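Local coordinates for exoenzyme S synthesis protein C (Pseudomonas aeruginosa, PDB 3KXY) that binds the antiactivator ExsD and blocks its activity, which allows ExsA-mediated transcription of the type III secretion system, at residues J[36-44]-J[52-60]. The protein carries 2 engineered substitutions. Sequence-based numbering, arbitrary orientation.
Engineered in segment 52-60: Val59 (natural residue Ala).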
ATOM      1  N   ASP J  36      20.009   1.126  13.960  1.00 71.18           N
ATOM      2  CA  ASP J  36      21.350   1.584  13.608  1.00 76.09           C
ATOM      3  C   ASP J  36      21.454   3.107  13.576  1.00 82.67           C
ATOM      4  O   ASP J  36      22.305   3.663  12.882  1.00 83.31           O
ATOM      5  CB  ASP J  36      21.793   0.992  12.268  1.00 78.09           C
ATOM      6  CG  ASP J  36      22.282  -0.439  12.395  1.00 82.26           C
ATOM      7  OD1 ASP J  36      22.596  -0.864  13.528  1.00 82.68           O
ATOM      8  OD2 ASP J  36      22.362  -1.135  11.362  1.00 84.81           O
ATOM      9  N   GLU J  37      20.581   3.771  14.327  1.00 88.02           N
ATOM     10  CA  GLU J  37      20.593   5.227  14.434  1.00 91.32           C
ATOM     11  C   GLU J  37      20.370   5.900  13.083  1.00 91.62           C
ATOM     12  O   GLU J  37      20.667   7.082  12.919  1.00 92.58           O
ATOM     13  CB  GLU J  37      21.921   5.705  15.027  1.00 95.97           C
ATOM     14  CG  GLU J  37      22.380   4.925  16.248  1.00101.57           C
ATOM     15  CD  GLU J  37      23.758   5.347  16.724  1.00108.93           C
ATOM     16  OE1 GLU J  37      24.423   4.548  17.416  1.00110.95           O
ATOM     17  OE2 GLU J  37      24.179   6.478  16.401  1.00111.17           O
ATOM     18  N   GLN J  38      19.847   5.148  12.119  1.00 92.71           N
ATOM     19  CA  GLN J  38      19.692   5.656  10.760  1.00 96.67           C
ATOM     20  C   GLN J  38      18.284   5.459  10.202  1.00 94.10           C
ATOM     21  O   GLN J  38      17.700   6.384   9.638  1.00100.12           O
ATOM     22  CB  GLN J  38      20.723   5.012   9.829  1.00103.38           C
ATOM     23  CG  GLN J  38      22.169   5.319  10.195  1.00110.56           C
ATOM     24  CD  GLN J  38      23.164   4.604   9.301  1.00114.46           C
ATOM     25  OE1 GLN J  38      22.784   3.848   8.407  1.00114.28           O
ATOM     26  NE2 GLN J  38      24.450   4.839   9.543  1.00115.90           N
ATOM     27  N   VAL J  39      17.744   4.253  10.356  1.00 85.06           N
ATOM     28  CA  VAL J  39      16.428   3.935   9.811  1.00 78.95           C
ATOM     29  C   VAL J  39      15.342   3.934  10.882  1.00 78.86           C
ATOM     30  O   VAL J  39      15.316   3.068  11.754  1.00 77.78           O
ATOM     31  CB  VAL J  39      16.425   2.569   9.103  1.00 76.88           C
ATOM     32  CG1 VAL J  39      15.055   2.289   8.506  1.00 74.57           C
ATOM     33  CG2 VAL J  39      17.498   2.527   8.028  1.00 80.94           C
ATOM     34  N   GLY J  40      14.441   4.909  10.803  1.00 80.76           N
ATOM     35  CA  GLY J  40      13.335   5.005  11.738  1.00 76.52           C
ATOM     36  C   GLY J  40      12.103   4.267  11.247  1.00 72.78           C
ATOM     37  O   GLY J  40      11.711   4.394  10.088  1.00 73.43           O
ATOM     38  N   VAL J  41      11.492   3.492  12.135  1.00 68.22           N
ATOM     39  CA  VAL J  41      10.299   2.728  11.794  1.00 66.15           C
ATOM     40  C   VAL J  41       9.167   3.043  12.767  1.00 68.14           C
ATOM     41  O   VAL J  41       9.377   3.102  13.976  1.00 68.42           O
ATOM     42  CB  VAL J  41      10.581   1.210  11.795  1.00 61.01           C
ATOM     43  CG1 VAL J  41       9.297   0.420  11.582  1.00 55.15           C
ATOM     44  CG2 VAL J  41      11.613   0.863  10.731  1.00 58.77           C
ATOM     45  N   THR J  42       7.968   3.254  12.233  1.00 70.30           N
ATOM     46  CA  THR J  42       6.814   3.577  13.064  1.00 74.65           C
ATOM     47  C   THR J  42       5.692   2.559  12.881  1.00 70.44           C
ATOM     48  O   THR J  42       5.357   2.187  11.756  1.00 68.91           O
ATOM     49  CB  THR J  42       6.284   4.996  12.770  1.00 77.24           C
ATOM     50  OG1 THR J  42       7.327   5.953  12.992  1.00 76.79           O
ATOM     51  CG2 THR J  42       5.103   5.327  13.671  1.00 75.85           C
ATOM     52  N   LEU J  43       5.122   2.110  13.995  1.00 67.96           N
ATOM     53  CA  LEU J  43       4.028   1.147  13.970  1.00 69.65           C
ATOM     54  C   LEU J  43       2.692   1.863  14.129  1.00 76.91           C
ATOM     55  O   LEU J  43       2.536   2.714  15.003  1.00 77.95           O
ATOM     56  CB  LEU J  43       4.198   0.114  15.086  1.00 66.38           C
ATOM     57  CG  LEU J  43       5.598  -0.471  15.292  1.00 64.45           C
ATOM     58  CD1 LEU J  43       5.602  -1.436  16.468  1.00 62.72           C
ATOM     59  CD2 LEU J  43       6.101  -1.156  14.033  1.00 62.54           C
ATOM     60  N   LEU J  44       1.732   1.509  13.282  1.00 81.64           N
ATOM     61  CA  LEU J  44       0.419   2.144  13.293  1.00 85.55           C
ATOM     62  C   LEU J  44      -0.695   1.107  13.327  1.00 85.52           C
ATOM     63  O   LEU J  44      -0.911   0.389  12.350  1.00 90.13           O
ATOM     64  CB  LEU J  44       0.253   3.024  12.055  1.00 90.66           C
ATOM     65  CG  LEU J  44       1.173   4.240  11.951  1.00 92.02           C
ATOM     66  CD1 LEU J  44       1.433   4.597  10.496  1.00 95.33           C
ATOM     67  CD2 LEU J  44       0.574   5.414  12.701  1.00 89.36           C
ATOM     68  N   LEU J  52      -2.163  -3.790  10.871  1.00 77.80           N
ATOM     69  CA  LEU J  52      -0.997  -3.094  11.403  1.00 73.68           C
ATOM     70  C   LEU J  52      -0.181  -2.458  10.284  1.00 73.60           C
ATOM     71  O   LEU J  52       0.226  -3.135   9.342  1.00 77.58           O
ATOM     72  CB  LEU J  52      -0.118  -4.059  12.201  1.00 65.98           C
ATOM     73  CG  LEU J  52       1.120  -3.455  12.867  1.00 57.66           C
ATOM     74  CD1 LEU J  52       0.715  -2.486  13.968  1.00 51.08           C
ATOM     75  CD2 LEU J  52       2.015  -4.551  13.419  1.00 54.93           C
ATOM     76  N   LEU J  53       0.054  -1.153  10.394  1.00 69.79           N
ATOM     77  CA  LEU J  53       0.835  -0.436   9.394  1.00 75.20           C
ATOM     78  C   LEU J  53       2.287  -0.302   9.838  1.00 75.35           C
ATOM     79  O   LEU J  53       2.573  -0.223  11.032  1.00 75.44           O
ATOM     80  CB  LEU J  53       0.243   0.951   9.134  1.00 81.46           C
ATOM     81  CG  LEU J  53      -1.231   1.020   8.733  1.00 85.54           C
ATOM     82  CD1 LEU J  53      -1.626   2.455   8.429  1.00 86.28           C
ATOM     83  CD2 LEU J  53      -1.512   0.117   7.543  1.00 83.92           C
ATOM     84  N   LEU J  54       3.196  -0.275   8.870  1.00 73.37           N
ATOM     85  CA  LEU J  54       4.617  -0.145   9.158  1.00 72.67           C
ATOM     86  C   LEU J  54       5.256   0.902   8.253  1.00 78.31           C
ATOM     87  O   LEU J  54       5.426   0.678   7.054  1.00 78.08           O
ATOM     88  CB  LEU J  54       5.327  -1.490   8.979  1.00 72.11           C
ATOM     89  CG  LEU J  54       4.752  -2.705   9.713  1.00 68.72           C
ATOM     90  CD1 LEU J  54       5.530  -3.958   9.357  1.00 69.76           C
ATOM     91  CD2 LEU J  54       4.757  -2.485  11.212  1.00 69.71           C
ATOM     92  N   GLU J  55       5.603   2.049   8.830  1.00 84.54           N
ATOM     93  CA  GLU J  55       6.286   3.100   8.086  1.00 88.54           C
ATOM     94  C   GLU J  55       7.794   2.990   8.276  1.00 89.05           C
ATOM     95  O   GLU J  55       8.269   2.649   9.359  1.00 88.25           O
ATOM     96  CB  GLU J  55       5.800   4.482   8.528  1.00 94.56           C
ATOM     97  CG  GLU J  55       4.343   4.767   8.201  1.00101.63           C
ATOM     98  CD  GLU J  55       3.915   6.160   8.621  1.00108.33           C
ATOM     99  OE1 GLU J  55       4.742   6.885   9.215  1.00106.84           O
ATOM    100  OE2 GLU J  55       2.752   6.531   8.357  1.00111.81           O
ATOM    101  N   ALA J  56       8.544   3.281   7.218  1.00 89.15           N
ATOM    102  CA  ALA J  56       9.998   3.205   7.273  1.00 87.16           C
ATOM    103  C   ALA J  56      10.643   4.377   6.543  1.00 89.96           C
ATOM    104  O   ALA J  56      10.432   4.564   5.346  1.00 92.62           O
ATOM    105  CB  ALA J  56      10.480   1.887   6.689  1.00 84.10           C
ATOM    106  N   ASP J  57      11.427   5.165   7.272  1.00 89.55           N
ATOM    107  CA  ASP J  57      12.154   6.280   6.677  1.00 91.55           C
ATOM    108  C   ASP J  57      13.347   5.769   5.875  1.00 86.44           C
ATOM    109  O   ASP J  57      14.215   5.078   6.409  1.00 85.16           O
ATOM    110  CB  ASP J  57      12.623   7.262   7.755  1.00 98.59           C
ATOM    111  CG  ASP J  57      11.469   7.967   8.446  1.00104.53           C
ATOM    112  OD1 ASP J  57      10.304   7.719   8.070  1.00107.06           O
ATOM    113  OD2 ASP J  57      11.729   8.773   9.366  1.00105.69           O
ATOM    114  N   VAL J  58      13.382   6.113   4.593  1.00 82.10           N
ATOM    115  CA  VAL J  58      14.441   5.655   3.702  1.00 75.06           C
ATOM    116  C   VAL J  58      15.549   6.697   3.549  1.00 73.10           C
ATOM    117  O   VAL J  58      16.639   6.535   4.097  1.00 71.11           O
ATOM    118  CB  VAL J  58      13.883   5.287   2.316  1.00 75.30           C
ATOM    119  CG1 VAL J  58      14.999   4.797   1.407  1.00 76.85           C
ATOM    120  CG2 VAL J  58      12.796   4.232   2.451  1.00 73.47           C
ATOM    121  N   VAL J  59      15.267   7.764   2.805  1.00 74.89           N
ATOM    122  CA  VAL J  59      16.252   8.821   2.582  1.00 80.82           C
ATOM    123  C   VAL J  59      15.656  10.222   2.658  1.00 90.20           C
ATOM    124  O   VAL J  59      14.437  10.396   2.640  1.00 91.76           O
ATOM    125  CB  VAL J  59      16.944   8.676   1.214  1.00 76.53           C
ATOM    126  CG1 VAL J  59      18.017   7.609   1.272  1.00 78.81           C
ATOM    127  CG2 VAL J  59      15.919   8.371   0.130  1.00 73.79           C
ATOM    128  N   GLY J  60      16.532  11.219   2.738  1.00 94.06           N
ATOM    129  CA  GLY J  60      16.119  12.608   2.722  1.00 98.06           C
ATOM    130  C   GLY J  60      16.123  13.157   1.309  1.00 99.54           C
ATOM    131  O   GLY J  60      16.969  12.786   0.494  1.00102.92           O
TER
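Leu43 and Leu54 run alongside each other in the same direction, CD2 of Leu43 meeting CD2 of Leu54 at 3.4 Å. On the same face Val41 CG2 lies 4.3 Å from Ala56 CB. Leu52 CD1 approaches the Leu44 carbonyl, 3.7 Å from Leu44 O. Helix 108-128 covers the face of Leu43 and Leu54: Val41 packs on Leu119, Leu54 on Thr114 and Ala56 on Leu118. The axes of strands 39-44 and 52-60 run antiparallel, at 162°. Thr42 and Glu55 exchange two N-H...O bonds, as do Leu44 and Leu53, and Asp57 N closes the row on Gly40 O, 2.9 Å away and almost straight at 172°. Turned to the other face, Leu44 CB and Leu53 CB are neighbours, 3.6 Å apart. With its CG anti to the carbonyl carbon (chi1 -66°) and an extended chain beyond it, Glu55 slants across Leu44, laying its CG, CD and OE2 against Leu44 CD1. Its OE1 makes a long, weak ion pair with Arg77 NH1 of the second subunit, whose His80 packs on Leu53. Thr42 OG1 hydrogen-bonds to Ser32 OG of strand 30-35, and at the far edge Asp57 OD1 accepts a hydrogen bond from Gln96 NE2. Together the segments form the paired arms of the hairpin 39-46/51-60, central in the antiparallel sheet of a CesT-family type III secretion chaperone fold, one face against a helix, the other reaching the partner subunit.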